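Local structure of protein FucU (Bifidobacterium longum subsp. infantis, 3MVK) at residues Pro10-Val16 with Ile43-Met47; Leu17-Gly23 with Gln140-Val144; His50-Ile55 with Ile126-Glu130. The protein probably interconverts the alpha and beta anomers of L-fucose and the pyranose and furanose forms of D-ribose, as a mutarotase of the RbsD/FucU family. All coordinates share one frame; numbering follows the deposited sequence. Where two conformers were deposited one is given.

Helix 11-19 runs through contacts 1 and 2, whose centres lie about 15 Å apart: its first turns rest on strand 43-47, and its last turn and the loop that follows meet the loop after strand 137-140. Contact 3, its centre about 13 Å from that of contact 1, joins the start of helix 52-60 to the end of strand 124-128. Contacts 2 and 3 are about 20 Å apart between centres. Along the sequence contact 1 is complete before contact 3 begins, and contact 3 falls between the two halves of contact 2. Contacts 1 and 3 thus sit on neighbouring strands of one mixed sheet, while contact 2 ties the far end of the shared helix to the C-terminal loop.

Contact 1: Pro10-Val16 with Ile43-Met47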
ATOM      1  N   PRO G  10     -19.278 -14.308  -7.873  1.00 16.11           N
ATOM      2  CA  PRO G  10     -18.179 -14.512  -6.909  1.00 16.13           C
ATOM      3  C   PRO G  10     -18.392 -13.649  -5.649  1.00 16.11           C
ATOM      4  O   PRO G  10     -19.178 -12.678  -5.688  1.00 16.09           O
ATOM      5  CB  PRO G  10     -16.933 -14.075  -7.687  1.00 15.93           C
ATOM      6  CG  PRO G  10     -17.453 -13.041  -8.677  1.00 17.01           C
ATOM      7  CD  PRO G  10     -18.842 -13.529  -9.057  1.00 15.95           C
ATOM      8  N   PRO G  11     -17.719 -13.998  -4.535  1.00 15.72           N
ATOM      9  CA  PRO G  11     -17.972 -13.274  -3.280  1.00 16.08           C
ATOM     10  C   PRO G  11     -17.773 -11.752  -3.383  1.00 15.74           C
ATOM     11  O   PRO G  11     -18.572 -11.022  -2.816  1.00 14.85           O
ATOM     12  CB  PRO G  11     -16.966 -13.896  -2.306  1.00 15.92           C
ATOM     13  CG  PRO G  11     -16.797 -15.333  -2.846  1.00 15.15           C
ATOM     14  CD  PRO G  11     -16.813 -15.145  -4.341  1.00 15.52           C
ATOM     15  N   GLU G  12     -16.754 -11.292  -4.107  1.00 16.01           N
ATOM     16  CA  GLU G  12     -16.573  -9.859  -4.326  1.00 16.80           C
ATOM     17  C   GLU G  12     -17.752  -9.181  -5.010  1.00 16.54           C
ATOM     18  O   GLU G  12     -18.110  -8.052  -4.669  1.00 16.76           O
ATOM     19  CB  GLU G  12     -15.313  -9.588  -5.128  1.00 17.51           C
ATOM     20  CG  GLU G  12     -15.127  -8.092  -5.389  1.00 21.94           C
ATOM     21  CD  GLU G  12     -13.841  -7.766  -6.089  1.00 28.14           C
ATOM     22  OE1 GLU G  12     -13.241  -8.678  -6.718  1.00 28.36           O
ATOM     23  OE2 GLU G  12     -13.449  -6.575  -6.013  1.00 29.95           O
ATOM     24  N   LEU G  13     -18.351  -9.836  -5.994  1.00 15.46           N
ATOM     25  CA  LEU G  13     -19.481  -9.209  -6.671  1.00 15.35           C
ATOM     26  C   LEU G  13     -20.711  -9.178  -5.745  1.00 15.34           C
ATOM     27  O   LEU G  13     -21.501  -8.233  -5.770  1.00 15.23           O
ATOM     28  CB  LEU G  13     -19.789  -9.916  -7.999  1.00 15.71           C
ATOM     29  CG  LEU G  13     -20.915  -9.314  -8.834  1.00 15.51           C
ATOM     30  CD1 LEU G  13     -20.649  -7.835  -9.146  1.00 15.65           C
ATOM     31  CD2 LEU G  13     -21.013 -10.134 -10.126  1.00 16.92           C
ATOM     32  N   LEU G  14     -20.856 -10.185  -4.885  1.00 15.65           N
ATOM     33  CA  LEU G  14     -21.994 -10.196  -3.971  1.00 16.14           C
ATOM     34  C   LEU G  14     -21.861  -8.990  -3.047  1.00 15.38           C
ATOM     35  O   LEU G  14     -22.842  -8.260  -2.829  1.00 16.36           O
ATOM     36  CB  LEU G  14     -22.056 -11.511  -3.190  1.00 17.55           C
ATOM     37  CG  LEU G  14     -23.195 -11.661  -2.187  1.00 21.01           C
ATOM     38  CD1 LEU G  14     -24.571 -11.459  -2.842  1.00 24.10           C
ATOM     39  CD2 LEU G  14     -23.086 -13.028  -1.528  1.00 25.54           C
ATOM     40  N   LYS G  15     -20.641  -8.760  -2.561  1.00 13.91           N
ATOM     41  CA  LYS G  15     -20.355  -7.585  -1.726  1.00 13.44           C
ATOM     42  C   LYS G  15     -20.716  -6.283  -2.453  1.00 13.68           C
ATOM     43  O   LYS G  15     -21.376  -5.398  -1.893  1.00 13.04           O
ATOM     44  CB  LYS G  15     -18.888  -7.556  -1.305  1.00 13.26           C
ATOM     45  CG  LYS G  15     -18.550  -6.336  -0.464  1.00 15.23           C
ATOM     46  CD  LYS G  15     -17.138  -6.454   0.131  1.00 17.85           C
ATOM     47  CE  LYS G  15     -16.816  -5.307   1.093  1.00 20.73           C
ATOM     48  NZ  LYS G  15     -16.541  -4.005   0.414  1.00 23.11           N
ATOM     49  N   VAL G  16     -20.283  -6.190  -3.708  1.00 12.80           N
ATOM     50  CA  VAL G  16     -20.564  -5.005  -4.538  1.00 13.88           C
ATOM     51  C   VAL G  16     -22.076  -4.784  -4.666  1.00 14.38           C
ATOM     52  O   VAL G  16     -22.546  -3.670  -4.459  1.00 14.62           O
ATOM     53  CB  VAL G  16     -19.906  -5.139  -5.935  1.00 13.46           C
ATOM     54  CG1 VAL G  16     -20.531  -4.160  -6.937  1.00 16.25           C
ATOM     55  CG2 VAL G  16     -18.407  -4.913  -5.828  1.00 14.96           C
ATOM     56  N   ILE G  43     -14.687  -0.636  -9.433  1.00 17.69           N
ATOM     57  CA  ILE G  43     -14.371  -2.012  -9.122  1.00 16.23           C
ATOM     58  C   ILE G  43     -14.613  -2.869 -10.374  1.00 16.05           C
ATOM     59  O   ILE G  43     -15.740  -2.929 -10.878  1.00 14.90           O
ATOM     60  CB  ILE G  43     -15.241  -2.499  -7.962  1.00 17.10           C
ATOM     61  CG1 ILE G  43     -14.969  -1.658  -6.697  1.00 17.60           C
ATOM     62  CG2 ILE G  43     -15.058  -4.003  -7.703  1.00 17.42           C
ATOM     63  CD1 ILE G  43     -16.112  -1.683  -5.663  1.00 19.37           C
ATOM     64  N   VAL G  44     -13.567  -3.517 -10.890  1.00 15.53           N
ATOM     65  CA  VAL G  44     -13.787  -4.384 -12.050  1.00 14.96           C
ATOM     66  C   VAL G  44     -13.800  -5.854 -11.628  1.00 15.10           C
ATOM     67  O   VAL G  44     -12.829  -6.335 -11.016  1.00 16.33           O
ATOM     68  CB  VAL G  44     -12.712  -4.154 -13.150  1.00 14.48           C
ATOM     69  CG1 VAL G  44     -12.958  -5.083 -14.368  1.00 16.80           C
ATOM     70  CG2 VAL G  44     -12.690  -2.682 -13.581  1.00 15.24           C
ATOM     71  N   VAL G  45     -14.882  -6.564 -11.919  1.00 13.68           N
ATOM     72  CA  VAL G  45     -14.951  -7.985 -11.604  1.00 14.25           C
ATOM     73  C   VAL G  45     -14.885  -8.771 -12.898  1.00 14.30           C
ATOM     74  O   VAL G  45     -15.677  -8.525 -13.792  1.00 13.69           O
ATOM     75  CB  VAL G  45     -16.267  -8.311 -10.836  1.00 14.10           C
ATOM     76  CG1 VAL G  45     -16.379  -9.839 -10.567  1.00 15.60           C
ATOM     77  CG2 VAL G  45     -16.346  -7.505  -9.521  1.00 15.02           C
ATOM     78  N   ARG G  46     -13.933  -9.697 -13.010  1.00 14.04           N
ATOM     79  CA  ARG G  46     -13.810 -10.517 -14.226  1.00 15.55           C
ATOM     80  C   ARG G  46     -14.850 -11.613 -14.226  1.00 16.66           C
ATOM     81  O   ARG G  46     -15.032 -12.315 -13.211  1.00 17.98           O
ATOM     82  CB  ARG G  46     -12.437 -11.182 -14.354  1.00 15.66           C
ATOM     83  CG  ARG G  46     -11.222 -10.251 -14.316  1.00 15.75           C
ATOM     84  CD  ARG G  46     -11.299  -9.108 -15.313  1.00 16.73           C
ATOM     85  NE  ARG G  46     -11.437  -9.595 -16.689  1.00 15.36           N
ATOM     86  CZ  ARG G  46     -11.241  -8.835 -17.757  1.00 14.33           C
ATOM     87  NH1 ARG G  46     -10.861  -7.573 -17.605  1.00 15.66           N
ATOM     88  NH2 ARG G  46     -11.421  -9.343 -18.977  1.00 16.96           N
HETATM   89  N   MSE G  47     -15.512 -11.762 -15.371  1.00 16.57           N
HETATM   90  CA  MSE G  47     -16.451 -12.866 -15.608  1.00 16.57           C
HETATM   91  C   MSE G  47     -16.287 -13.390 -17.024  1.00 16.45           C
HETATM   92  O   MSE G  47     -17.262 -13.550 -17.754  1.00 16.39           O
HETATM   93  CB  MSE G  47     -17.866 -12.373 -15.379  1.00 17.90           C
HETATM   94  CG  MSE G  47     -17.962 -11.764 -14.029  1.00 18.31           C
HETATM   95 SE   MSE G  47     -18.340 -13.184 -12.829  1.00 32.84          SE
HETATM   96  CE  MSE G  47     -20.108 -12.355 -12.953  1.00 12.15           C
TER
HETATM   97  O   HOH W   1     -12.018  -8.004  -8.864  1.00 33.52           O
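Pro-10 touches Val-45 at a slant, its ring atom CG 3.9 Å from Val-45 CG1, while Pro-10 CD meets the selenium of Met-47, a selenomethionine, at 3.8 Å, the two side chains pointing at one another. Bends at chi2 (-86°) and chi3 of Met-47 set SE against Pro-10 and CE against Leu-13; Met-47 CE lies 3.7 Å from Leu-13 CD2, with the two chains roughly perpendicular. At the other end of the strand Val-16 and Ile-43 run antiparallel alongside one another, with Val-16 CG2 3.9 Å from Ile-43 CG2. Glu-12 is polar only at its tip. CG anti to the backbone N (chi1 179°) and an extended chain beyond it carry the carboxylate out to the strand, where OE2 comes to 3.5 Å from Ile-43 CG2; its other oxygen, OE1, receives a bond from water 1 at 2.6 Å, and the same water donates to Val-44 O, linking the Glu-12 side chain to the strand backbone. Val-45 gives up more area here than any other residue. Leu-13 and Val-16 also touch Cys-124 on the adjoining strand, and Pro-10 packs on Asp-48 of the third subunit. With axes 9.3 Å apart at 137°, and Ile-43, Val-45 and Met-47 all directed at the helix, this is a helix packed obliquely on one face of the sheet, at its border strand, as in layered alpha/beta folds.

Contact 2: Leu17-Gly23 with Gln140-Val144; sequences LCEMGHG and QKGVV
The His-22 imidazole carries Val-143 CG2 over the centre of one face, a CH-pi contact 3.5 Å from Val-143 CG2 to the ring centroid and 11° off the ring normal. At its edge, in plane, Lys-141 O lies 3.4 Å from His-22 CD2; His-22 NE2 bonds to Asp-66, and ND1 to a glycerol that may mark a pocket. The Gln-140 amide is likewise held by Asp-66, through NE2, while its CG sits 3.5 Å from Gly-23 O. Gly-23 N donates to Lys-141 O at 2.9 Å, nearly straight at 176°. The extended Lys-141 chain runs alongside Met-20 to two carbonyls: NZ meets Leu-17 O at 2.7 Å, almost in line with its C=O, and Met-20 O at 2.8 Å from 45° above the carbonyl plane. A leucine in its place would probably leave the Leu-17 and Met-20 carbonyls without this shared donor and the helix end less firmly tied. Leu-17 O lies in the last turn of helix 11-19 and Met-20 O just beyond its end, so NZ spans the helix terminus and joins it to the loop following strand 137-140. Leu-17 and Met-20 pack on Leu-26 of strand 25-29, the antiparallel neighbour of strand 137-140.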
ATOM      1  N   LEU G  17     -22.818  -5.837  -5.003  1.00 15.61           N
ATOM      2  CA  LEU G  17     -24.263  -5.721  -5.231  1.00 15.93           C
ATOM      3  C   LEU G  17     -24.980  -5.268  -3.961  1.00 17.93           C
ATOM      4  O   LEU G  17     -25.921  -4.457  -4.021  1.00 19.50           O
ATOM      5  CB  LEU G  17     -24.848  -7.046  -5.740  1.00 15.94           C
ATOM      6  CG  LEU G  17     -24.334  -7.450  -7.132  1.00 15.94           C
ATOM      7  CD1 LEU G  17     -24.728  -8.887  -7.449  1.00 15.69           C
ATOM      8  CD2 LEU G  17     -24.864  -6.487  -8.231  1.00 18.51           C
ATOM      9  N   CYS G  18     -24.498  -5.753  -2.823  1.00 17.41           N
ATOM     10  CA  CYS G  18     -25.102  -5.395  -1.541  0.50 17.91           C
ATOM     11  C   CYS G  18     -24.795  -3.960  -1.137  1.00 17.96           C
ATOM     12  O   CYS G  18     -25.662  -3.255  -0.593  1.00 18.43           O
ATOM     13  CB  CYS G  18     -24.664  -6.373  -0.461  0.50 18.39           C
ATOM     14  SG  CYS G  18     -25.426  -7.976  -0.690  0.50 20.08           S
ATOM     15  N   GLU G  19     -23.579  -3.512  -1.388  1.00 16.63           N
ATOM     16  CA  GLU G  19     -23.241  -2.179  -0.938  1.00 16.38           C
ATOM     17  C   GLU G  19     -23.642  -1.054  -1.893  1.00 15.70           C
ATOM     18  O   GLU G  19     -23.621   0.118  -1.502  1.00 15.47           O
ATOM     19  CB  GLU G  19     -21.773  -2.104  -0.550  1.00 17.18           C
ATOM     20  CG  GLU G  19     -20.856  -2.077  -1.736  1.00 16.42           C
ATOM     21  CD  GLU G  19     -19.412  -2.517  -1.425  1.00 18.04           C
ATOM     22  OE1 GLU G  19     -19.017  -2.805  -0.277  1.00 20.52           O
ATOM     23  OE2 GLU G  19     -18.643  -2.573  -2.380  1.00 17.34           O
HETATM   24  N   MSE G  20     -24.016  -1.394  -3.126  1.00 15.25           N
HETATM   25  CA  MSE G  20     -24.651  -0.392  -3.985  1.00 14.58           C
HETATM   26  C   MSE G  20     -25.984   0.038  -3.403  1.00 14.52           C
HETATM   27  O   MSE G  20     -26.698  -0.765  -2.776  1.00 14.90           O
HETATM   28  CB  MSE G  20     -24.841  -0.971  -5.398  1.00 15.09           C
HETATM   29  CG  MSE G  20     -23.523  -1.097  -6.099  1.00 13.56           C
HETATM   30 SE   MSE G  20     -23.647  -2.015  -7.841  1.00 22.93          SE
HETATM   31  CE  MSE G  20     -24.664  -0.665  -8.900  1.00 16.00           C
ATOM     32  N   GLY G  21     -26.305   1.311  -3.614  1.00 15.17           N
ATOM     33  CA  GLY G  21     -27.557   1.888  -3.134  1.00 15.71           C
ATOM     34  C   GLY G  21     -28.333   2.521  -4.281  1.00 15.95           C
ATOM     35  O   GLY G  21     -27.959   2.413  -5.461  1.00 16.48           O
ATOM     36  N   HIS G  22     -29.412   3.205  -3.920  1.00 15.78           N
ATOM     37  CA  HIS G  22     -30.318   3.792  -4.897  1.00 16.45           C
ATOM     38  C   HIS G  22     -29.625   4.781  -5.855  1.00 15.90           C
ATOM     39  O   HIS G  22     -29.047   5.789  -5.440  1.00 16.26           O
ATOM     40  CB  HIS G  22     -31.463   4.455  -4.121  1.00 16.17           C
ATOM     41  CG  HIS G  22     -32.598   4.887  -4.982  1.00 17.86           C
ATOM     42  ND1 HIS G  22     -33.512   5.840  -4.571  1.00 17.90           N
ATOM     43  CD2 HIS G  22     -32.979   4.502  -6.227  1.00 19.18           C
ATOM     44  CE1 HIS G  22     -34.410   6.012  -5.529  1.00 20.09           C
ATOM     45  NE2 HIS G  22     -34.112   5.216  -6.540  1.00 18.06           N
ATOM     46  N   GLY G  23     -29.685   4.479  -7.156  1.00 15.69           N
ATOM     47  CA  GLY G  23     -29.032   5.307  -8.150  1.00 15.42           C
ATOM     48  C   GLY G  23     -27.660   4.858  -8.615  1.00 15.19           C
ATOM     49  O   GLY G  23     -27.181   5.297  -9.674  1.00 15.58           O
ATOM     50  N   GLN G 140     -29.077   0.533 -13.405  1.00 15.23           N
ATOM     51  CA  GLN G 140     -29.160   1.458 -12.269  1.00 15.20           C
ATOM     52  C   GLN G 140     -30.009   0.855 -11.159  1.00 15.21           C
ATOM     53  O   GLN G 140     -31.138   0.407 -11.393  1.00 15.26           O
ATOM     54  CB  GLN G 140     -29.780   2.792 -12.696  1.00 15.78           C
ATOM     55  CG  GLN G 140     -29.756   3.835 -11.582  1.00 14.52           C
ATOM     56  CD  GLN G 140     -30.045   5.215 -12.116  1.00 17.16           C
ATOM     57  OE1 GLN G 140     -29.297   5.737 -12.951  1.00 18.74           O
ATOM     58  NE2 GLN G 140     -31.127   5.827 -11.635  1.00 18.77           N
ATOM     59  N   LYS G 141     -29.487   0.881  -9.934  1.00 14.72           N
ATOM     60  CA  LYS G 141     -30.145   0.191  -8.834  1.00 15.42           C
ATOM     61  C   LYS G 141     -31.298   0.991  -8.258  1.00 15.56           C
ATOM     62  O   LYS G 141     -31.209   2.205  -8.089  1.00 15.95           O
ATOM     63  CB  LYS G 141     -29.147  -0.145  -7.724  1.00 14.71           C
ATOM     64  CG  LYS G 141     -29.736  -1.089  -6.655  1.00 15.65           C
ATOM     65  CD  LYS G 141     -28.633  -1.508  -5.670  1.00 16.06           C
ATOM     66  CE  LYS G 141     -29.161  -2.492  -4.655  1.00 17.23           C
ATOM     67  NZ  LYS G 141     -28.160  -2.943  -3.631  1.00 18.23           N
ATOM     68  N   GLY G 142     -32.372   0.278  -7.962  1.00 16.67           N
ATOM     69  CA  GLY G 142     -33.522   0.865  -7.340  1.00 18.77           C
ATOM     70  C   GLY G 142     -33.521   0.733  -5.834  1.00 20.17           C
ATOM     71  O   GLY G 142     -32.463   0.571  -5.210  1.00 20.13           O
ATOM     72  N   VAL G 143     -34.724   0.848  -5.280  1.00 21.09           N
ATOM     73  CA  VAL G 143     -34.976   0.883  -3.842  1.00 23.24           C
ATOM     74  C   VAL G 143     -35.364  -0.513  -3.401  1.00 24.84           C
ATOM     75  O   VAL G 143     -35.988  -1.262  -4.158  1.00 24.85           O
ATOM     76  CB  VAL G 143     -36.167   1.842  -3.529  1.00 22.84           C
ATOM     77  CG1 VAL G 143     -36.698   1.664  -2.097  1.00 23.90           C
ATOM     78  CG2 VAL G 143     -35.742   3.276  -3.774  1.00 21.96           C
ATOM     79  N   VAL G 144     -34.980  -0.850  -2.174  1.00 26.71           N
ATOM     80  CA  VAL G 144     -35.508  -2.013  -1.480  1.00 29.05           C
ATOM     81  C   VAL G 144     -36.505  -1.437  -0.466  1.00 30.21           C
ATOM     82  O   VAL G 144     -36.107  -0.771   0.501  1.00 30.43           O
ATOM     83  CB  VAL G 144     -34.393  -2.830  -0.799  1.00 29.26           C
ATOM     84  CG1 VAL G 144     -34.969  -4.065  -0.105  1.00 30.38           C
ATOM     85  CG2 VAL G 144     -33.340  -3.239  -1.808  1.00 29.93           C
TER

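Contact 3: His50-Ile55 with Ile126-Glu130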
ATOM      1  N   HIS G  50     -18.368 -16.075 -19.013  1.00 17.94           N
ATOM      2  CA  HIS G  50     -19.836 -15.965 -18.988  1.00 17.71           C
ATOM      3  C   HIS G  50     -20.378 -14.972 -19.997  1.00 17.47           C
ATOM      4  O   HIS G  50     -19.739 -13.958 -20.300  1.00 17.24           O
ATOM      5  CB  HIS G  50     -20.359 -15.602 -17.591  1.00 18.11           C
ATOM      6  CG  HIS G  50     -19.940 -16.569 -16.528  1.00 19.61           C
ATOM      7  ND1 HIS G  50     -20.387 -17.873 -16.486  1.00 22.25           N
ATOM      8  CD2 HIS G  50     -19.108 -16.422 -15.466  1.00 22.62           C
ATOM      9  CE1 HIS G  50     -19.845 -18.490 -15.447  1.00 24.43           C
ATOM     10  NE2 HIS G  50     -19.068 -17.631 -14.811  1.00 23.58           N
ATOM     11  N   GLY G  51     -21.551 -15.289 -20.523  1.00 16.91           N
ATOM     12  CA  GLY G  51     -22.214 -14.406 -21.469  1.00 16.18           C
ATOM     13  C   GLY G  51     -23.014 -13.305 -20.796  1.00 16.09           C
ATOM     14  O   GLY G  51     -23.229 -13.324 -19.580  1.00 16.17           O
ATOM     15  N   GLY G  52     -23.465 -12.334 -21.592  1.00 15.55           N
ATOM     16  CA  GLY G  52     -24.245 -11.195 -21.054  1.00 15.81           C
ATOM     17  C   GLY G  52     -25.584 -11.604 -20.463  1.00 15.97           C
ATOM     18  O   GLY G  52     -25.983 -11.129 -19.387  1.00 15.76           O
ATOM     19  N   GLY G  53     -26.289 -12.502 -21.151  1.00 16.22           N
ATOM     20  CA  GLY G  53     -27.609 -12.969 -20.667  1.00 16.56           C
ATOM     21  C   GLY G  53     -27.522 -13.714 -19.352  1.00 17.49           C
ATOM     22  O   GLY G  53     -28.302 -13.463 -18.447  1.00 17.16           O
ATOM     23  N   GLU G  54     -26.551 -14.604 -19.209  1.00 17.81           N
ATOM     24  CA  GLU G  54     -26.480 -15.356 -17.961  1.00 18.13           C
ATOM     25  C   GLU G  54     -26.082 -14.461 -16.797  1.00 18.01           C
ATOM     26  O   GLU G  54     -26.592 -14.627 -15.678  1.00 16.50           O
ATOM     27  CB  GLU G  54     -25.598 -16.598 -18.052  1.00 19.69           C
ATOM     28  CG  GLU G  54     -24.192 -16.352 -18.443  1.00 23.66           C
ATOM     29  CD  GLU G  54     -23.433 -17.657 -18.711  1.00 29.92           C
ATOM     30  OE1 GLU G  54     -22.732 -17.739 -19.752  1.00 31.58           O
ATOM     31  OE2 GLU G  54     -23.576 -18.606 -17.902  1.00 32.44           O
ATOM     32  N   ILE G  55     -25.209 -13.486 -17.067  1.00 16.45           N
ATOM     33  CA  ILE G  55     -24.865 -12.501 -16.043  1.00 16.36           C
ATOM     34  C   ILE G  55     -26.073 -11.645 -15.661  1.00 15.85           C
ATOM     35  O   ILE G  55     -26.352 -11.452 -14.480  1.00 16.44           O
ATOM     36  CB  ILE G  55     -23.677 -11.624 -16.469  1.00 16.37           C
ATOM     37  CG1 ILE G  55     -22.424 -12.487 -16.555  1.00 16.50           C
ATOM     38  CG2 ILE G  55     -23.448 -10.490 -15.461  1.00 15.73           C
ATOM     39  CD1 ILE G  55     -21.263 -11.801 -17.186  1.00 16.98           C
ATOM     40  N   ILE G 126     -18.427  -5.176 -14.794  1.00 12.57           N
ATOM     41  CA  ILE G 126     -18.300  -6.628 -14.854  1.00 13.12           C
ATOM     42  C   ILE G 126     -17.812  -6.997 -16.245  1.00 13.79           C
ATOM     43  O   ILE G 126     -18.525  -6.773 -17.221  1.00 14.42           O
ATOM     44  CB  ILE G 126     -19.657  -7.282 -14.611  1.00 13.84           C
ATOM     45  CG1 ILE G 126     -20.173  -6.928 -13.214  1.00 16.22           C
ATOM     46  CG2 ILE G 126     -19.581  -8.812 -14.792  1.00 15.51           C
ATOM     47  CD1 ILE G 126     -21.665  -7.246 -13.048  1.00 17.05           C
ATOM     48  N   ALA G 127     -16.613  -7.577 -16.323  1.00 12.96           N
ATOM     49  CA  ALA G 127     -15.998  -7.882 -17.629  1.00 13.63           C
ATOM     50  C   ALA G 127     -16.447  -9.271 -18.069  1.00 14.09           C
ATOM     51  O   ALA G 127     -15.855 -10.278 -17.653  1.00 15.35           O
ATOM     52  CB  ALA G 127     -14.477  -7.809 -17.528  1.00 13.75           C
ATOM     53  N   SER G 128     -17.502  -9.330 -18.877  1.00 13.72           N
ATOM     54  CA  SER G 128     -17.987 -10.638 -19.358  1.00 14.91           C
ATOM     55  C   SER G 128     -17.150 -11.119 -20.515  1.00 15.55           C
ATOM     56  O   SER G 128     -16.241 -10.428 -20.995  1.00 16.73           O
ATOM     57  CB  SER G 128     -19.456 -10.590 -19.815  1.00 14.18           C
ATOM     58  OG  SER G 128     -19.590 -10.050 -21.125  1.00 15.99           O
ATOM     59  N   GLY G 129     -17.467 -12.331 -20.960  1.00 16.04           N
ATOM     60  CA  GLY G 129     -16.885 -12.847 -22.192  1.00 16.84           C
ATOM     61  C   GLY G 129     -17.833 -12.834 -23.366  1.00 17.30           C
ATOM     62  O   GLY G 129     -17.589 -13.531 -24.347  1.00 18.60           O
ATOM     63  N   GLU G 130     -18.892 -12.030 -23.274  1.00 17.13           N
ATOM     64  CA  GLU G 130     -19.933 -11.987 -24.293  1.00 16.85           C
ATOM     65  C   GLU G 130     -19.349 -11.670 -25.671  1.00 17.07           C
ATOM     66  O   GLU G 130     -18.734 -10.618 -25.870  1.00 16.61           O
ATOM     67  CB  GLU G 130     -21.028 -10.980 -23.910  1.00 16.52           C
ATOM     68  CG  GLU G 130     -22.150 -10.874 -24.972  1.00 16.37           C
ATOM     69  CD  GLU G 130     -22.761 -12.233 -25.294  1.00 19.27           C
ATOM     70  OE1 GLU G 130     -23.183 -12.935 -24.341  1.00 18.85           O
ATOM     71  OE2 GLU G 130     -22.794 -12.604 -26.494  1.00 22.65           O
TER
HETATM   72  O   HOH W   2     -25.698 -13.963 -23.675  1.00 19.78           O
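Ile-55 presses its CD1 onto Ser-128 CB at 3.4 Å, closer than carbon atoms usually pack, and the same methyl lies 4.2 Å from Ile-126 CG2. Beside this apolar contact are several hydrogen bonds. His-50 O accepts from Gly-129 N at 2.9 Å, the donor lying in the carbonyl plane. Ser-128 OG takes the bond from Glu-130 N at 3.0 Å, which defines an ST turn; its chi1 of 80°, which places OG on the side of both main-chain neighbours of CA, aims the oxygen at that amide, and OG also bonds to Ala-29 O on strand 25-29. The turn thus brings Glu-130 to the N-terminus of helix 52-60. Here two parallel neighbours of the mixed sheet meet: strand 43-47 leads on into the helix, and strand 124-128 runs out into the loop that carries the carboxylate. Gly-51 is the N-cap, and Glu-54, three residues on, accepts from Gly-51 N through OE1 at 2.8 Å. Glu-130 serves the helix start as well. A bend at chi2 (54°) folds its chain so that the anti lone pair of OE1 receives Gly-52 N at 2.8 Å, with an N-H...O angle of 163°. Water 2 donates to OE1 too, and accepts from Gly-53 N at 3.0 Å. The helix dipole is likely to favour the Glu-130 carboxylate at this end, though the like charge of nearby Glu-54 probably works against the effect. The His-50 ring stacks on His-50 of the third subunit.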